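Local coordinates for protein Ser-thr phosphatase MSPP (PDB 2JFR) that probably removes phosphate from phosphoserine and phosphothreonine in proteins, as a metal-dependent phosphatase of the PPM (PP2C) family, at residues S4-R18 against G221-G234. Sequence-based numbering, arbitrary orientation. Where two conformers were deposited one is given.
Sequences SVLSAATATDQGPVR and GGSDNTTVVVIDLG. With MN (manganese (II) ion), chain C.
Strands 5-13 and 226-233 run antiparallel with axes 4.7 Å apart; hydrogen-bonded pairs (Asp13-Thr226, Ala11-Val228, Ala9-Val230, Ser7-Asp232) alternate with non-hydrogen-bonded ones, and a beta bulge then shifts the register by one before Val5 meets Leu233. Beta-branched Val228, Val229, Val230 and Ile231 suit the extended backbone of the inner strand. Over one face, Val5 CG1 reaches Ile231 CG2, and Thr10, whose chi1 of 73° sets CG2 anti to the carbonyl carbon, brings that methyl 3.9 Å from Val229 CG2; Tyr32 and Val34 of strand 31-38 pack on this side. Farther along it the hydroxyls of Thr12 and Thr227 are neighbours, OG1 to OG1 2.7 Å; Thr227 OG1 also bonds Asp23. On the other face Ser7, Ala9 and Ala11 follow one another, Ala11 CB 4.1 Å from Val228 CG2, while Val230 and Thr226 meet helix 206-219.

Beyond the strands, Asn225 gives ND2 to Gln14 O at 2.9 Å; Gln14 O lies in the Asn225 amide plane, and ND2 approaches on a lone pair of that carbonyl. Gly222 has positive phi, and without a side chain its backbone can lie against the Pro16 ring, CD 3.4 Å from Gly222 O. Arg18, bent at chi2 (-53°), folds back so that NE bonds Ser223 O at 3.0 Å and its guanidinium stacks on the Asp224 carboxylate, planes 12° apart. OD1 sits over the guanidinium centre, a salt bridge of charge alone. Asp224 OD2 binds manganese at 2.1 Å, whereas OD1 accepts from a metal-bound water. Asp36 and Asp186 also bind this ion; Asp224, just ahead of strand 226-233, thus places this end of the pair, the chain's first strand and its last, at the metal centre of the PP2C beta-sandwich.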
loop_
_atom_site.group_PDB
_atom_site.type_symbol
_atom_site.label_atom_id
_atom_site.label_comp_id
_atom_site.label_asym_id
_atom_site.label_seq_id
_atom_site.Cartn_x
_atom_site.Cartn_y
_atom_site.Cartn_z
ATOM N N SER A 4 -19.119 -7.324 -6.141
ATOM C CA SER A 4 -17.729 -7.215 -6.571
ATOM C C SER A 4 -16.771 -7.346 -5.411
ATOM O O SER A 4 -15.708 -7.950 -5.596
ATOM C CB SER A 4 -17.529 -5.911 -7.303
ATOM O OG SER A 4 -18.232 -5.941 -8.525
ATOM N N VAL A 5 -17.076 -6.791 -4.288
ATOM C CA VAL A 5 -16.288 -6.942 -3.065
ATOM C C VAL A 5 -17.147 -7.787 -2.121
ATOM O O VAL A 5 -18.213 -7.377 -1.706
ATOM C CB VAL A 5 -15.862 -5.636 -2.420
ATOM C CG1 VAL A 5 -15.152 -5.876 -1.138
ATOM C CG2 VAL A 5 -15.019 -4.808 -3.421
ATOM N N LEU A 6 -16.616 -8.928 -1.736
ATOM C CA LEU A 6 -17.276 -9.809 -0.762
ATOM C C LEU A 6 -16.995 -9.370 0.621
ATOM O O LEU A 6 -17.874 -9.285 1.466
ATOM C CB LEU A 6 -16.869 -11.223 -0.995
ATOM C CG LEU A 6 -17.134 -11.805 -2.360
ATOM C CD1 LEU A 6 -16.717 -13.251 -2.427
ATOM C CD2 LEU A 6 -18.629 -11.670 -2.693
ATOM N N SER A 7 -15.709 -9.106 0.951
ATOM C CA SER A 7 -15.385 -8.574 2.246
ATOM C C SER A 7 -13.929 -8.090 2.184
ATOM O O SER A 7 -13.221 -8.255 1.203
ATOM C CB SER A 7 -15.575 -9.573 3.354
ATOM O OG SER A 7 -14.498 -10.480 3.372
ATOM N N ALA A 8 -13.587 -7.401 3.228
ATOM C CA ALA A 8 -12.268 -6.808 3.351
ATOM C C ALA A 8 -11.874 -6.794 4.797
ATOM O O ALA A 8 -12.722 -6.856 5.704
ATOM C CB ALA A 8 -12.224 -5.413 2.788
ATOM N N ALA A 9 -10.595 -6.737 5.071
ATOM C CA ALA A 9 -10.070 -6.696 6.422
ATOM C C ALA A 9 -8.771 -5.901 6.420
ATOM O O ALA A 9 -8.084 -5.850 5.413
ATOM C CB ALA A 9 -9.820 -8.094 6.988
ATOM N N THR A 10 -8.437 -5.377 7.592
ATOM C CA THR A 10 -7.171 -4.656 7.735
ATOM C C THR A 10 -6.508 -5.060 9.043
ATOM O O THR A 10 -7.177 -5.427 10.020
ATOM C CB THR A 10 -7.334 -3.157 7.736
ATOM O OG1 THR A 10 -7.902 -2.659 8.948
ATOM C CG2 THR A 10 -8.230 -2.667 6.586
ATOM N N ALA A 11 -5.195 -4.908 9.081
ATOM C CA ALA A 11 -4.449 -5.049 10.338
ATOM C C ALA A 11 -3.211 -4.169 10.234
ATOM O O ALA A 11 -2.645 -3.983 9.157
ATOM C CB ALA A 11 -4.039 -6.468 10.644
ATOM N N THR A 12 -2.776 -3.696 11.384
ATOM C CA THR A 12 -1.539 -2.957 11.444
ATOM C C THR A 12 -0.838 -3.343 12.701
ATOM O O THR A 12 -1.424 -3.574 13.750
ATOM C CB THR A 12 -1.860 -1.433 11.352
ATOM O OG1 THR A 12 -0.628 -0.644 11.230
ATOM C CG2 THR A 12 -2.597 -0.875 12.582
ATOM N N ASP A 13 0.476 -3.364 12.650
ATOM C CA ASP A 13 1.353 -3.849 13.716
ATOM C C ASP A 13 2.553 -2.893 13.810
ATOM O O ASP A 13 3.297 -2.747 12.829
ATOM C CB ASP A 13 1.858 -5.257 13.484
ATOM C CG ASP A 13 2.716 -5.671 14.648
ATOM O OD1 ASP A 13 2.487 -5.107 15.762
ATOM O OD2 ASP A 13 3.682 -6.429 14.449
ATOM N N GLN A 14 2.763 -2.258 14.950
ATOM C CA GLN A 14 3.925 -1.421 15.117
ATOM C C GLN A 14 5.211 -2.223 15.048
ATOM O O GLN A 14 6.230 -1.741 14.514
ATOM C CB GLN A 14 3.835 -0.688 16.449
ATOM C CG GLN A 14 4.970 0.259 16.719
ATOM C CD GLN A 14 4.751 1.068 17.958
ATOM O OE1 GLN A 14 3.657 1.230 18.476
ATOM N NE2 GLN A 14 5.834 1.596 18.485
ATOM N N GLY A 15 5.208 -3.400 15.618
ATOM C CA GLY A 15 6.367 -4.224 15.809
ATOM C C GLY A 15 7.139 -3.784 17.007
ATOM O O GLY A 15 6.854 -2.764 17.649
ATOM N N PRO A 16 8.144 -4.580 17.385
ATOM C CA PRO A 16 8.912 -4.363 18.619
ATOM C C PRO A 16 10.112 -3.486 18.457
ATOM O O PRO A 16 10.791 -3.258 19.487
ATOM C CB PRO A 16 9.329 -5.800 18.957
ATOM C CG PRO A 16 9.611 -6.390 17.582
ATOM C CD PRO A 16 8.423 -5.909 16.803
ATOM N N VAL A 17 10.379 -2.946 17.287
ATOM C CA VAL A 17 11.585 -2.169 17.024
ATOM C C VAL A 17 11.277 -0.709 16.887
ATOM O O VAL A 17 11.849 0.148 17.567
ATOM C CB VAL A 17 12.362 -2.707 15.785
ATOM C CG1 VAL A 17 13.561 -1.860 15.501
ATOM C CG2 VAL A 17 12.730 -4.184 15.964
ATOM N N ARG A 18 10.387 -0.363 15.970
ATOM C CA ARG A 18 10.060 1.027 15.704
ATOM C C ARG A 18 9.383 1.690 16.894
ATOM O O ARG A 18 8.539 1.095 17.539
ATOM C CB ARG A 18 9.103 1.114 14.504
ATOM C CG ARG A 18 9.681 0.601 13.197
ATOM C CD ARG A 18 11.013 1.221 12.830
ATOM N NE ARG A 18 11.500 0.660 11.561
ATOM C CZ ARG A 18 11.381 1.240 10.385
ATOM N NH1 ARG A 18 10.770 2.411 10.240
ATOM N NH2 ARG A 18 11.896 0.603 9.315
ATOM N N GLY A 221 10.867 -10.833 13.218
ATOM C CA GLY A 221 11.689 -9.810 13.806
ATOM C C GLY A 221 10.983 -8.486 13.936
ATOM O O GLY A 221 11.355 -7.648 14.756
ATOM N N GLY A 222 9.964 -8.247 13.124
ATOM C CA GLY A 222 9.181 -7.033 13.279
ATOM C C GLY A 222 10.030 -5.788 13.166
ATOM O O GLY A 222 9.759 -4.791 13.845
ATOM N N SER A 223 11.010 -5.761 12.249
ATOM C CA SER A 223 11.913 -4.629 12.141
ATOM C C SER A 223 11.211 -3.352 11.717
ATOM O O SER A 223 11.741 -2.277 11.977
ATOM C CB SER A 223 13.061 -4.921 11.183
ATOM O OG SER A 223 12.618 -5.194 9.889
ATOM N N ASP A 224 10.089 -3.467 11.029
ATOM C CA ASP A 224 9.318 -2.327 10.584
ATOM C C ASP A 224 7.879 -2.502 11.031
ATOM O O ASP A 224 7.448 -3.577 11.405
ATOM C CB ASP A 224 9.412 -2.130 9.067
ATOM C CG ASP A 224 8.948 -0.828 8.508
ATOM O OD1 ASP A 224 8.643 0.114 9.303
ATOM O OD2 ASP A 224 8.956 -0.694 7.223
ATOM N N ASN A 225 7.146 -1.405 10.972
ATOM C CA ASN A 225 5.698 -1.458 10.978
ATOM C C ASN A 225 5.195 -2.292 9.800
ATOM O O ASN A 225 5.764 -2.178 8.713
ATOM C CB ASN A 225 5.156 -0.038 10.803
ATOM C CG ASN A 225 5.716 1.024 11.712
ATOM O OD1 ASN A 225 5.827 2.181 11.293
ATOM N ND2 ASN A 225 6.047 0.720 12.948
ATOM N N THR A 226 4.168 -3.090 10.029
ATOM C CA THR A 226 3.523 -3.846 8.952
ATOM C C THR A 226 2.051 -3.559 8.962
ATOM O O THR A 226 1.403 -3.691 10.005
ATOM C CB THR A 226 3.790 -5.377 9.130
ATOM O OG1 THR A 226 5.192 -5.607 9.041
ATOM C CG2 THR A 226 3.102 -6.167 8.030
ATOM N N THR A 227 1.512 -3.221 7.818
ATOM C CA THR A 227 0.089 -2.920 7.651
ATOM C C THR A 227 -0.389 -3.600 6.406
ATOM O O THR A 227 0.264 -3.526 5.370
ATOM C CB THR A 227 -0.096 -1.407 7.587
ATOM O OG1 THR A 227 0.428 -0.852 8.787
ATOM C CG2 THR A 227 -1.558 -0.993 7.452
ATOM N N VAL A 228 -1.541 -4.240 6.495
ATOM C CA VAL A 228 -2.107 -5.026 5.416
ATOM C C VAL A 228 -3.599 -4.740 5.286
ATOM O O VAL A 228 -4.325 -4.585 6.272
ATOM C CB VAL A 228 -1.829 -6.518 5.620
ATOM C CG1 VAL A 228 -0.365 -6.830 5.479
ATOM C CG2 VAL A 228 -2.369 -7.038 6.953
ATOM N N VAL A 229 -4.046 -4.723 4.029
ATOM C CA VAL A 229 -5.454 -4.603 3.678
ATOM C C VAL A 229 -5.729 -5.720 2.678
ATOM O O VAL A 229 -5.069 -5.815 1.638
ATOM C CB VAL A 229 -5.761 -3.255 3.059
ATOM C CG1 VAL A 229 -7.232 -3.179 2.636
ATOM C CG2 VAL A 229 -5.414 -2.126 4.015
ATOM N N VAL A 230 -6.713 -6.581 3.007
ATOM C CA VAL A 230 -7.104 -7.705 2.171
ATOM C C VAL A 230 -8.480 -7.456 1.656
ATOM O O VAL A 230 -9.387 -7.093 2.431
ATOM C CB VAL A 230 -6.997 -9.020 2.985
ATOM C CG1 VAL A 230 -7.713 -10.172 2.313
ATOM C CG2 VAL A 230 -5.568 -9.391 3.188
ATOM N N ILE A 231 -8.696 -7.697 0.367
ATOM C CA ILE A 231 -9.996 -7.505 -0.293
ATOM C C ILE A 231 -10.309 -8.784 -1.058
ATOM O O ILE A 231 -9.529 -9.197 -1.927
ATOM C CB ILE A 231 -9.950 -6.318 -1.271
ATOM C CG1 ILE A 231 -9.380 -5.029 -0.646
ATOM C CG2 ILE A 231 -11.327 -6.073 -1.826
ATOM C CD1 ILE A 231 -8.605 -4.215 -1.588
ATOM N N ASP A 232 -11.447 -9.413 -0.754
ATOM C CA ASP A 232 -11.924 -10.602 -1.436
ATOM C C ASP A 232 -12.933 -10.204 -2.504
ATOM O O ASP A 232 -13.912 -9.549 -2.166
ATOM C CB ASP A 232 -12.536 -11.595 -0.453
ATOM C CG ASP A 232 -11.475 -12.457 0.190
ATOM O OD1 ASP A 232 -10.432 -12.744 -0.410
ATOM O OD2 ASP A 232 -11.754 -12.855 1.342
ATOM N N LEU A 233 -12.710 -10.623 -3.742
ATOM C CA LEU A 233 -13.523 -10.206 -4.864
ATOM C C LEU A 233 -14.538 -11.312 -5.248
ATOM O O LEU A 233 -14.231 -12.511 -5.164
ATOM C CB LEU A 233 -12.660 -9.894 -6.071
ATOM C CG LEU A 233 -11.629 -8.801 -5.847
ATOM C CD1 LEU A 233 -10.753 -8.610 -7.068
ATOM C CD2 LEU A 233 -12.274 -7.504 -5.384
ATOM N N GLY A 234 -15.703 -10.875 -5.695
ATOM C CA GLY A 234 -16.759 -11.731 -6.210
ATOM C C GLY A 234 -17.187 -11.313 -7.654
ATOM O O GLY A 234 -18.184 -11.958 -8.103
ATOM O OXT GLY A 234 -16.699 -10.318 -8.216
HETATM MN MN MN C . 7.878 0.703 6.052
HETATM O O HOH W 1 -17.920 -8.732 -10.055
HETATM O O HOH W 2 -14.892 -8.697 -8.679
HETATM O O HOH W 3 -14.086 -13.360 2.017
HETATM O O HOH W 4 8.890 -2.397 14.726
HETATM O O HOH W 5 8.257 3.530 11.832
HETATM O O HOH W 6 8.245 2.153 7.688
HETATM O O HOH W 7 6.143 0.041 7.060
HETATM O O HOH W 8 9.508 1.643 5.229
#